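Local coordinates for protein sulfite dehydrogenase (Paracoccus pantotrophus, PDB 2XTS) that oxidises protein-bound sulfane sulfur at a molybdenum cofactor and probably passes the electrons to the heme c of its cytochrome partner, at residues Tyr170-Asp175 with Val227-Ile232; Arg181-Glu186 with Gly220-Lys225; Leu89-Leu94 with Val155-Ala160. All coordinates share one frame; numbering follows the deposited sequence.

How the interactions relate
The three contacts share the mixed sheet of the molybdopterin-binding domain. Interaction 1 pairs its strands 168-173 and 227-233. Interaction 2, centred about 10 Å away, starts from the next strand, 181-184, which Ala171 N probably joins by a hydrogen bond to Arg181 O (3.0 Å), and ends in the loop 220-225 around the pterin and molybdenum. Asp175 of interaction 1 and Lys225 of interaction 2 both bind the pterin ring. On the far side of strand 227-233, strand 89-93 leads to interaction 3, centred about 11 Å from interaction 1 and 15 Å from interaction 2, where the helix covers the sheet away from the cofactor.

Interaction 1 of 3, residues Tyr170-Asp175 with Val227-Ile232; sequences YAEGAD and VRRLGI. With MTE (phosphonic acidmono-(2-amino-5,6-dimercapto-4-oxo-3,7,8a,9,10,10a-hexahydro-4H-8-oxa-1,3,9,10-tetraaza-anthracen-7-ylmethyl)ester), chain E.
Glu172 crosses the side chains of Arg228 and Arg229 obliquely and draws both guanidinium edges to one oxygen. Its CG sits in the crowded position between the backbone N and the carbonyl carbon (chi1 62°), and the chain runs out extended from there. Arg228 approaches side-on: NE lies 3.0 Å from Glu172 OE1, and NH2 donates to the same atom. Arg229, bent at chi3, brings its own NE to Glu172 OE1, also at 3.0 Å. All three N-H groups meet OE1 from above the carboxylate plane, while OE1 lies close to the plane of each guanidinium. Glu172 OE2 turns to Arg95 of the cytochrome chain, so the salt-bridge network crosses the subunit interface. Beneath it the backbones form an antiparallel pair in the mixed sheet of the molybdopterin-binding domain, interrupted by a classic beta bulge that sets the two residues Arg228 and Arg229 opposite the single Glu172. There Glu172 O accepts from Arg228 N (2.8 Å) and, more loosely, from Arg229 N (3.3 Å). On the Tyr170 side of the bulge the pairing is regular, and Tyr170 N meets Gly231 O at 2.7 Å in a nearly straight bond. Tyr170, with CG anti to its backbone N (chi1 178°), presents its ring edge at CD2 to Arg229 NH2, 3.5 Å away; Arg229 NH1 is held by Asn92 and Tyr233. On the other face of the sheet Ala171 CB packs on Leu230 CD2. A water bridges Ala174 O and Arg228 NH1. Two residues after Gly173, where the strand has ended, Asp175 clasps the pterin with both carboxylate oxygens, OD1 taking MTE N2 at 2.9 Å and OD2 taking MTE N3 at 3.0 Å. At Gly173 a beta carbon would collide with MTE N2.

Interaction 2 of 3, residues Arg181-Glu186 with Gly220-Lys225; sequences RSFPME and GNMWVK. With MTE (phosphonic acidmono-(2-amino-5,6-dimercapto-4-oxo-3,7,8a,9,10,10a-hexahydro-4H-8-oxa-1,3,9,10-tetraaza-anthracen-7-ylmethyl)ester), chain E; 2MO (molybdenum (IV)oxide), chain F.
Met222 threads between Arg181 and Phe183. Its CB rests 3.9 Å from Phe183 CZ, and CG, anti to the carbonyl carbon, lies over one face of the Arg181 guanidinium, displaced toward its rim and 3.5 Å from NH1. SD passes beside Arg181 NH2 and is oblique to the Phe183 ring, a Met-aromatic contact. The bend at chi3 (85°) then swings CE over the face of that ring, 4.0 Å from its centroid, in a CH-pi contact, with Ser182 O also close by. Met222 is modelled in two conformations; the contacts described belong to one of them. Its carbonyl O meets the edge of the same ring at CZ (3.3 Å). Arg181, bent at chi2 and chi3, turns NH1 to Asn221 OD1, a straight bond of 2.8 Å on a carbonyl lone pair and in the guanidinium plane. Salt bridges to Glu219 and Glu242 also hold this guanidinium; Glu219 is a ligand of the cobalt ion. The loop carrying Asn221 and Met222 is part of the molybdopterin pocket. Trp223, centre of an inverse gamma turn, accepts at O from MTE N8, while Lys225 N donates to MTE N1 and Lys225 NZ binds phosphate oxygen O2P at 2.7 Å. Asn221 OD1 is committed to the arginine, which probably fixes the amide's orientation, and ND2 faces the dithiolene sulfur MTE S1' at 3.3 Å. The guanidinium, its charge partly offset by Glu219 and Glu242, may still polarise the amide, and probably holds ND2 toward that molybdenum-bound sulfur.

Interaction 3 of 3, residues Leu89-Leu94 with Val155-Ala160; sequences LMINGL and VLLAEA
Strand 89-93 and helix 155-160 run at 56° to each other with their axes 9.2 Å apart, and the CA atoms of Ile91 and Ala160 come within 7.0 Å. This is helix-on-sheet packing in the molybdopterin-binding domain: helix 153-160 covers one face of the mixed sheet, the side chain of Leu89 lying about 11 Å from the bound pterin cofactor, and no hydrogen bond crosses the contact. Ile91 carries most of it, directed toward the helix with its two branches meeting different residues there. CG2, anti to the backbone N, touches Leu157 CD2 and Ala160 CB, each at 3.9 Å. CG1, anti to the carbonyl carbon, continues extended (chi2 -177°), so that CD1 reaches Leu156, 4.0 Å from its CB and 3.7 Å from its carbonyl O. An alanine here would remove both branches and would probably leave the helix poorly seated on the strand, since the contacts with Leu156, Leu157 and Ala160 would go. Phe101 of the neighbouring strand also packs against Ile91, while Leu157 lies against Ile232 and so extends the apolar layer across the sheet; the same helix meets the cytochrome chain through Glu159, which accepts from the backbone N of Leu3 and Gly4 of that chain. Leu194 of strand 193-198 touches both leucines at the Leu89 end of the strand, where Leu89 and Leu156 cross at about a right angle, tip to tip, with Leu89 CD2 at 4.1 Å from Leu156 CD1.

Interaction 1 of 3, residues Tyr170-Asp175 with Val227-Ile232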
loop_
_atom_site.group_PDB
_atom_site.type_symbol
_atom_site.label_atom_id
_atom_site.label_comp_id
_atom_site.label_asym_id
_atom_site.label_seq_id
_atom_site.Cartn_x
_atom_site.Cartn_y
_atom_site.Cartn_z
ATOM N N TYR A 170 -25.575 1.066 -16.776
ATOM C CA TYR A 170 -24.679 0.189 -17.508
ATOM C C TYR A 170 -23.324 0.859 -17.594
ATOM O O TYR A 170 -23.228 1.989 -18.077
ATOM C CB TYR A 170 -25.240 -0.029 -18.895
ATOM C CG TYR A 170 -24.394 -0.882 -19.812
ATOM C CD1 TYR A 170 -24.345 -2.278 -19.679
ATOM C CD2 TYR A 170 -23.707 -0.304 -20.876
ATOM C CE1 TYR A 170 -23.597 -3.048 -20.573
ATOM C CE2 TYR A 170 -22.948 -1.049 -21.742
ATOM C CZ TYR A 170 -22.915 -2.419 -21.611
ATOM O OH TYR A 170 -22.161 -3.177 -22.485
ATOM N N ALA A 171 -22.275 0.169 -17.143
ATOM C CA ALA A 171 -20.923 0.735 -17.178
ATOM C C ALA A 171 -20.091 -0.058 -18.151
ATOM O O ALA A 171 -20.103 -1.289 -18.110
ATOM C CB ALA A 171 -20.246 0.713 -15.807
ATOM N N GLU A 172 -19.362 0.637 -19.021
ATOM C CA GLU A 172 -18.443 -0.059 -19.926
ATOM C C GLU A 172 -17.097 0.609 -19.966
ATOM O O GLU A 172 -16.935 1.809 -19.695
ATOM C CB GLU A 172 -18.978 -0.235 -21.353
ATOM C CG GLU A 172 -19.240 1.050 -22.033
ATOM C CD GLU A 172 -19.224 1.064 -23.594
ATOM O OE1 GLU A 172 -19.517 2.151 -24.110
ATOM O OE2 GLU A 172 -18.924 0.072 -24.309
ATOM N N GLY A 173 -16.122 -0.232 -20.264
ATOM C CA GLY A 173 -14.736 0.154 -20.324
ATOM C C GLY A 173 -14.280 0.642 -21.684
ATOM O O GLY A 173 -14.938 0.420 -22.695
ATOM N N ALA A 174 -13.110 1.268 -21.702
ATOM C CA ALA A 174 -12.515 1.808 -22.928
ATOM C C ALA A 174 -11.824 0.756 -23.776
ATOM O O ALA A 174 -11.482 1.025 -24.924
ATOM C CB ALA A 174 -11.506 2.906 -22.563
ATOM N N ASP A 175 -11.597 -0.425 -23.195
ATOM C CA ASP A 175 -10.947 -1.535 -23.863
ATOM C C ASP A 175 -11.844 -2.205 -24.909
ATOM O O ASP A 175 -13.048 -1.976 -24.956
ATOM C CB ASP A 175 -10.397 -2.558 -22.838
ATOM C CG ASP A 175 -11.448 -3.122 -21.887
ATOM O OD1 ASP A 175 -12.425 -2.409 -21.536
ATOM O OD2 ASP A 175 -11.254 -4.281 -21.435
ATOM N N VAL A 227 -12.924 2.963 -17.174
ATOM C CA VAL A 227 -14.348 3.178 -17.407
ATOM C C VAL A 227 -14.574 4.360 -18.344
ATOM O O VAL A 227 -14.042 5.441 -18.116
ATOM C CB VAL A 227 -15.151 3.356 -16.100
ATOM C CG1 VAL A 227 -16.617 2.973 -16.327
ATOM C CG2 VAL A 227 -14.656 2.477 -15.031
ATOM N N ARG A 228 -15.343 4.139 -19.404
ATOM C CA ARG A 228 -15.586 5.190 -20.397
ATOM C C ARG A 228 -17.008 5.699 -20.490
ATOM O O ARG A 228 -17.239 6.817 -20.968
ATOM C CB ARG A 228 -15.142 4.732 -21.796
ATOM C CG ARG A 228 -16.159 3.929 -22.560
ATOM C CD ARG A 228 -15.723 3.721 -23.970
ATOM N NE ARG A 228 -16.790 3.129 -24.774
ATOM C CZ ARG A 228 -16.679 2.825 -26.062
ATOM N NH1 ARG A 228 -15.518 2.978 -26.702
ATOM N NH2 ARG A 228 -17.732 2.353 -26.710
ATOM N N ARG A 229 -17.975 4.906 -20.040
ATOM C CA ARG A 229 -19.375 5.303 -20.216
ATOM C C ARG A 229 -20.260 4.698 -19.147
ATOM O O ARG A 229 -20.098 3.543 -18.772
ATOM C CB ARG A 229 -19.890 4.920 -21.613
ATOM C CG ARG A 229 -21.280 5.429 -21.961
ATOM C CD ARG A 229 -21.629 5.156 -23.408
ATOM N NE ARG A 229 -21.977 3.757 -23.626
ATOM C CZ ARG A 229 -23.169 3.227 -23.346
ATOM N NH1 ARG A 229 -24.140 3.956 -22.814
ATOM N NH2 ARG A 229 -23.406 1.948 -23.597
ATOM N N LEU A 230 -21.153 5.539 -18.632
ATOM C CA LEU A 230 -22.234 5.188 -17.712
ATOM C C LEU A 230 -23.545 5.498 -18.432
ATOM O O LEU A 230 -23.889 6.664 -18.646
ATOM C CB LEU A 230 -22.134 5.969 -16.402
ATOM C CG LEU A 230 -20.778 5.996 -15.707
ATOM C CD1 LEU A 230 -20.858 6.901 -14.471
ATOM C CD2 LEU A 230 -20.318 4.582 -15.331
ATOM N N GLY A 231 -24.249 4.459 -18.835
ATOM C CA GLY A 231 -25.519 4.600 -19.544
ATOM C C GLY A 231 -26.654 4.313 -18.606
ATOM O O GLY A 231 -26.617 3.335 -17.869
ATOM N N ILE A 232 -27.684 5.149 -18.622
ATOM C CA ILE A 232 -28.825 4.960 -17.731
ATOM C C ILE A 232 -29.989 4.434 -18.557
ATOM O O ILE A 232 -30.406 5.077 -19.503
ATOM C CB ILE A 232 -29.217 6.268 -17.046
ATOM C CG1 ILE A 232 -28.002 6.902 -16.335
ATOM C CG2 ILE A 232 -30.368 6.009 -16.076
ATOM C CD1 ILE A 232 -27.268 5.983 -15.346
HETATM N N1 MTE E . -12.859 -3.993 -16.745
HETATM C C2 MTE E . -12.625 -3.977 -18.053
HETATM N N2 MTE E . -12.807 -2.823 -18.731
HETATM N N3 MTE E . -12.189 -5.065 -18.716
HETATM C C4 MTE E . -11.975 -6.263 -18.099
HETATM O O4 MTE E . -11.559 -7.221 -18.782
HETATM N N5 MTE E . -12.148 -7.530 -15.939
HETATM C C6 MTE E . -12.992 -7.530 -14.767
HETATM C C7 MTE E . -12.878 -6.286 -13.899
HETATM N N8 MTE E . -13.006 -5.103 -14.709
HETATM C C9 MTE E . -12.240 -6.364 -16.678
HETATM C C10 MTE E . -12.715 -5.141 -16.018
HETATM C "C1'" MTE E . -12.796 -8.755 -13.892
HETATM S "S1'" MTE E . -13.459 -10.285 -14.423
HETATM C "C2'" MTE E . -12.196 -8.678 -12.680
HETATM S "S2'" MTE E . -12.132 -10.017 -11.604
HETATM C "C3'" MTE E . -11.597 -7.361 -12.235
HETATM O "O3'" MTE E . -11.628 -6.326 -13.231
HETATM C "C4'" MTE E . -10.135 -7.551 -11.879
HETATM O "O4'" MTE E . -9.597 -6.320 -11.378
HETATM P P MTE E . -7.997 -6.212 -11.358
HETATM O O1P MTE E . -7.639 -7.386 -10.398
HETATM O O2P MTE E . -7.436 -6.474 -12.718
HETATM O O3P MTE E . -7.706 -4.885 -10.746
HETATM O O HOH W 1 -12.636 3.538 -25.876
#

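Interaction 2 of 3, residues Arg181-Glu186 with Gly220-Lys225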
loop_
_atom_site.group_PDB
_atom_site.type_symbol
_atom_site.label_atom_id
_atom_site.label_comp_id
_atom_site.label_asym_id
_atom_site.label_seq_id
_atom_site.Cartn_x
_atom_site.Cartn_y
_atom_site.Cartn_z
ATOM N N ARG A 181 -21.451 -4.057 -17.797
ATOM C CA ARG A 181 -22.237 -4.658 -16.740
ATOM C C ARG A 181 -23.350 -3.716 -16.304
ATOM O O ARG A 181 -23.158 -2.500 -16.238
ATOM C CB ARG A 181 -21.371 -5.034 -15.515
ATOM C CG ARG A 181 -20.465 -6.238 -15.710
ATOM C CD ARG A 181 -21.231 -7.509 -15.997
ATOM N NE ARG A 181 -22.154 -7.909 -14.961
ATOM C CZ ARG A 181 -21.913 -8.732 -13.951
ATOM N NH1 ARG A 181 -20.732 -9.280 -13.764
ATOM N NH2 ARG A 181 -22.884 -9.032 -13.116
ATOM N N SER A 182 -24.484 -4.312 -15.929
ATOM C CA SER A 182 -25.659 -3.597 -15.455
ATOM C C SER A 182 -25.756 -3.584 -13.935
ATOM O O SER A 182 -25.563 -4.607 -13.270
ATOM C CB SER A 182 -26.898 -4.271 -15.995
ATOM O OG SER A 182 -26.877 -4.339 -17.404
ATOM N N PHE A 183 -26.093 -2.417 -13.373
ATOM C CA PHE A 183 -26.216 -2.230 -11.927
ATOM C C PHE A 183 -27.599 -1.669 -11.601
ATOM O O PHE A 183 -28.043 -0.731 -12.255
ATOM C CB PHE A 183 -25.234 -1.151 -11.457
ATOM C CG PHE A 183 -23.790 -1.475 -11.604
ATOM C CD1 PHE A 183 -23.183 -1.448 -12.828
ATOM C CD2 PHE A 183 -23.014 -1.733 -10.492
ATOM C CE1 PHE A 183 -21.822 -1.724 -12.935
ATOM C CE2 PHE A 183 -21.653 -1.969 -10.598
ATOM C CZ PHE A 183 -21.066 -1.993 -11.822
ATOM N N PRO A 184 -28.244 -2.163 -10.540
ATOM C CA PRO A 184 -29.443 -1.468 -10.083
ATOM C C PRO A 184 -29.093 -0.108 -9.495
ATOM O O PRO A 184 -28.085 0.035 -8.811
ATOM C CB PRO A 184 -29.991 -2.396 -9.001
ATOM C CG PRO A 184 -28.825 -3.099 -8.490
ATOM C CD PRO A 184 -27.856 -3.237 -9.607
ATOM N N MET A 185 -29.956 0.877 -9.709
ATOM C CA MET A 185 -29.661 2.239 -9.270
ATOM C C MET A 185 -29.479 2.326 -7.751
ATOM O O MET A 185 -28.685 3.115 -7.280
ATOM C CB MET A 185 -30.767 3.206 -9.732
ATOM C CG MET A 185 -30.402 4.692 -9.736
ATOM S SD MET A 185 -28.906 5.130 -10.680
ATOM C CE MET A 185 -29.208 4.364 -12.249
ATOM N N GLU A 186 -30.137 1.476 -6.980
ATOM C CA GLU A 186 -29.958 1.512 -5.530
ATOM C C GLU A 186 -28.508 1.275 -5.097
ATOM O O GLU A 186 -28.001 1.917 -4.194
ATOM C CB GLU A 186 -30.864 0.495 -4.834
ATOM C CG GLU A 186 -30.840 0.603 -3.319
ATOM C CD GLU A 186 -31.728 -0.412 -2.610
ATOM O OE1 GLU A 186 -32.344 -1.285 -3.266
ATOM O OE2 GLU A 186 -31.810 -0.328 -1.374
ATOM N N GLY A 220 -15.846 -9.124 -8.679
ATOM C CA GLY A 220 -14.826 -8.301 -9.329
ATOM C C GLY A 220 -15.169 -7.902 -10.750
ATOM O O GLY A 220 -14.751 -6.850 -11.219
ATOM N N ASN A 221 -15.872 -8.758 -11.490
ATOM C CA ASN A 221 -16.217 -8.393 -12.855
ATOM C C ASN A 221 -16.926 -7.049 -12.958
ATOM O O ASN A 221 -16.809 -6.367 -13.983
ATOM C CB ASN A 221 -17.043 -9.496 -13.531
ATOM C CG ASN A 221 -17.305 -9.198 -14.994
ATOM O OD1 ASN A 221 -18.424 -8.816 -15.364
ATOM N ND2 ASN A 221 -16.264 -9.251 -15.817
ATOM N N MET A 222 -17.644 -6.652 -11.923
ATOM C CA MET A 222 -18.396 -5.424 -11.996
ATOM C C MET A 222 -17.518 -4.197 -11.756
ATOM O O MET A 222 -17.970 -3.079 -11.965
ATOM C CB MET A 222 -19.562 -5.508 -11.047
ATOM C CG MET A 222 -20.473 -6.676 -11.376
ATOM S SD MET A 222 -21.876 -6.770 -10.238
ATOM C CE MET A 222 -23.030 -5.646 -11.003
ATOM N N TRP A 223 -16.264 -4.417 -11.333
ATOM C CA TRP A 223 -15.335 -3.316 -11.071
ATOM C C TRP A 223 -14.720 -2.880 -12.400
ATOM O O TRP A 223 -13.531 -3.115 -12.676
ATOM C CB TRP A 223 -14.265 -3.743 -10.057
ATOM C CG TRP A 223 -14.755 -4.058 -8.672
ATOM C CD1 TRP A 223 -15.802 -4.857 -8.308
ATOM C CD2 TRP A 223 -14.090 -3.696 -7.483
ATOM N NE1 TRP A 223 -15.871 -4.941 -6.943
ATOM C CE2 TRP A 223 -14.829 -4.223 -6.412
ATOM C CE3 TRP A 223 -12.984 -2.889 -7.213
ATOM C CZ2 TRP A 223 -14.469 -4.016 -5.093
ATOM C CZ3 TRP A 223 -12.618 -2.688 -5.919
ATOM C CH2 TRP A 223 -13.355 -3.250 -4.862
ATOM N N VAL A 224 -15.545 -2.289 -13.258
ATOM C CA VAL A 224 -15.169 -1.974 -14.627
ATOM C C VAL A 224 -13.928 -1.055 -14.625
ATOM O O VAL A 224 -13.929 0.014 -14.007
ATOM C CB VAL A 224 -16.351 -1.338 -15.397
ATOM C CG1 VAL A 224 -15.917 -0.955 -16.812
ATOM C CG2 VAL A 224 -17.543 -2.269 -15.443
ATOM N N LYS A 225 -12.896 -1.485 -15.338
ATOM C CA LYS A 225 -11.645 -0.745 -15.463
ATOM C C LYS A 225 -11.643 0.134 -16.713
ATOM O O LYS A 225 -12.337 -0.135 -17.699
ATOM C CB LYS A 225 -10.483 -1.742 -15.509
ATOM C CG LYS A 225 -10.235 -2.437 -14.215
ATOM C CD LYS A 225 -9.028 -3.373 -14.233
ATOM C CE LYS A 225 -9.199 -4.599 -15.101
ATOM N NZ LYS A 225 -7.939 -5.374 -15.118
HETATM N N1 MTE E . -12.859 -3.993 -16.745
HETATM C C2 MTE E . -12.625 -3.977 -18.053
HETATM N N2 MTE E . -12.807 -2.823 -18.731
HETATM N N3 MTE E . -12.189 -5.065 -18.716
HETATM C C4 MTE E . -11.975 -6.263 -18.099
HETATM O O4 MTE E . -11.559 -7.221 -18.782
HETATM N N5 MTE E . -12.148 -7.530 -15.939
HETATM C C6 MTE E . -12.992 -7.530 -14.767
HETATM C C7 MTE E . -12.878 -6.286 -13.899
HETATM N N8 MTE E . -13.006 -5.103 -14.709
HETATM C C9 MTE E . -12.240 -6.364 -16.678
HETATM C C10 MTE E . -12.715 -5.141 -16.018
HETATM C "C1'" MTE E . -12.796 -8.755 -13.892
HETATM S "S1'" MTE E . -13.459 -10.285 -14.423
HETATM C "C2'" MTE E . -12.196 -8.678 -12.680
HETATM S "S2'" MTE E . -12.132 -10.017 -11.604
HETATM C "C3'" MTE E . -11.597 -7.361 -12.235
HETATM O "O3'" MTE E . -11.628 -6.326 -13.231
HETATM C "C4'" MTE E . -10.135 -7.551 -11.879
HETATM O "O4'" MTE E . -9.597 -6.320 -11.378
HETATM P P MTE E . -7.997 -6.212 -11.358
HETATM O O1P MTE E . -7.639 -7.386 -10.398
HETATM O O2P MTE E . -7.436 -6.474 -12.718
HETATM O O3P MTE E . -7.706 -4.885 -10.746
HETATM MO MO 2MO F . -13.514 -11.714 -12.535
HETATM O OT1 2MO F . -15.120 -11.581 -11.747
HETATM O OT2 2MO F . -13.464 -13.070 -13.947
#

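Interaction 3 of 3, residues Leu89-Leu94 with Val155-Ala160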
loop_
_atom_site.group_PDB
_atom_site.type_symbol
_atom_site.label_atom_id
_atom_site.label_comp_id
_atom_site.label_asym_id
_atom_site.label_seq_id
_atom_site.Cartn_x
_atom_site.Cartn_y
_atom_site.Cartn_z
ATOM N N LEU A 89 -15.008 10.335 -20.091
ATOM C CA LEU A 89 -16.122 9.642 -19.440
ATOM C C LEU A 89 -17.431 10.258 -19.911
ATOM O O LEU A 89 -17.639 11.454 -19.782
ATOM C CB LEU A 89 -16.030 9.738 -17.910
ATOM C CG LEU A 89 -17.185 9.115 -17.106
ATOM C CD1 LEU A 89 -17.140 7.598 -17.306
ATOM C CD2 LEU A 89 -17.125 9.452 -15.626
ATOM N N MET A 90 -18.315 9.412 -20.404
ATOM C CA MET A 90 -19.609 9.819 -20.929
ATOM C C MET A 90 -20.691 9.324 -20.006
ATOM O O MET A 90 -20.627 8.206 -19.504
ATOM C CB MET A 90 -19.804 9.235 -22.329
ATOM C CG MET A 90 -21.183 9.474 -22.934
ATOM S SD MET A 90 -21.401 8.751 -24.594
ATOM C CE MET A 90 -20.273 9.802 -25.496
ATOM N N ILE A 91 -21.691 10.176 -19.759
ATOM C CA ILE A 91 -22.935 9.777 -19.080
ATOM C C ILE A 91 -24.078 10.063 -20.030
ATOM O O ILE A 91 -24.213 11.191 -20.498
ATOM C CB ILE A 91 -23.163 10.521 -17.747
ATOM C CG1 ILE A 91 -21.987 10.271 -16.796
ATOM C CG2 ILE A 91 -24.438 10.039 -17.093
ATOM C CD1 ILE A 91 -22.099 10.897 -15.413
ATOM N N ASN A 92 -24.869 9.045 -20.353
ATOM C CA ASN A 92 -25.942 9.213 -21.341
ATOM C C ASN A 92 -27.115 8.321 -20.996
ATOM O O ASN A 92 -27.105 7.608 -19.993
ATOM C CB ASN A 92 -25.434 8.972 -22.776
ATOM C CG ASN A 92 -25.268 7.504 -23.107
ATOM O OD1 ASN A 92 -24.413 6.824 -22.540
ATOM N ND2 ASN A 92 -26.047 7.020 -24.059
ATOM N N GLY A 93 -28.168 8.417 -21.787
ATOM C CA GLY A 93 -29.361 7.593 -21.624
ATOM C C GLY A 93 -30.466 8.383 -20.958
ATOM O O GLY A 93 -30.748 9.528 -21.349
ATOM N N LEU A 94 -31.085 7.788 -19.951
ATOM C CA LEU A 94 -32.235 8.401 -19.262
ATOM C C LEU A 94 -31.751 9.445 -18.252
ATOM O O LEU A 94 -31.898 9.297 -17.034
ATOM C CB LEU A 94 -33.138 7.326 -18.633
ATOM C CG LEU A 94 -33.905 6.486 -19.646
ATOM C CD1 LEU A 94 -34.518 5.283 -18.954
ATOM C CD2 LEU A 94 -34.986 7.308 -20.345
ATOM N N VAL A 155 -22.640 11.676 -7.268
ATOM C CA VAL A 155 -22.375 13.077 -7.552
ATOM C C VAL A 155 -22.181 13.322 -9.050
ATOM O O VAL A 155 -22.594 14.367 -9.569
ATOM C CB VAL A 155 -21.209 13.635 -6.734
ATOM C CG1 VAL A 155 -21.124 15.145 -6.926
ATOM C CG2 VAL A 155 -21.383 13.313 -5.240
ATOM N N LEU A 156 -21.593 12.363 -9.765
ATOM C CA LEU A 156 -21.453 12.500 -11.220
ATOM C C LEU A 156 -22.809 12.446 -11.891
ATOM O O LEU A 156 -23.108 13.240 -12.792
ATOM C CB LEU A 156 -20.587 11.385 -11.770
ATOM C CG LEU A 156 -19.159 11.367 -11.239
ATOM C CD1 LEU A 156 -18.433 10.145 -11.827
ATOM C CD2 LEU A 156 -18.428 12.639 -11.570
ATOM N N LEU A 157 -23.628 11.504 -11.442
ATOM C CA LEU A 157 -24.949 11.306 -12.025
ATOM C C LEU A 157 -25.838 12.519 -11.778
ATOM O O LEU A 157 -26.637 12.879 -12.631
ATOM C CB LEU A 157 -25.578 10.028 -11.489
ATOM C CG LEU A 157 -24.879 8.771 -12.017
ATOM C CD1 LEU A 157 -25.354 7.539 -11.263
ATOM C CD2 LEU A 157 -25.075 8.555 -13.516
ATOM N N ALA A 158 -25.682 13.151 -10.623
ATOM C CA ALA A 158 -26.394 14.395 -10.306
ATOM C C ALA A 158 -26.123 15.518 -11.308
ATOM O O ALA A 158 -27.013 16.339 -11.567
ATOM C CB ALA A 158 -26.046 14.842 -8.878
ATOM N N GLU A 159 -24.911 15.590 -11.856
ATOM C CA GLU A 159 -24.600 16.590 -12.871
ATOM C C GLU A 159 -25.457 16.392 -14.107
ATOM O O GLU A 159 -25.909 17.358 -14.698
ATOM C CB GLU A 159 -23.130 16.557 -13.312
ATOM C CG GLU A 159 -22.106 17.203 -12.440
ATOM C CD GLU A 159 -22.460 18.608 -11.999
ATOM O OE1 GLU A 159 -22.505 19.578 -12.810
ATOM O OE2 GLU A 159 -22.650 18.741 -10.795
ATOM N N ALA A 160 -25.672 15.133 -14.490
ATOM C CA ALA A 160 -26.454 14.811 -15.690
ATOM C C ALA A 160 -27.952 14.859 -15.412
ATOM O O ALA A 160 -28.722 15.194 -16.303
ATOM C CB ALA A 160 -26.070 13.435 -16.226
#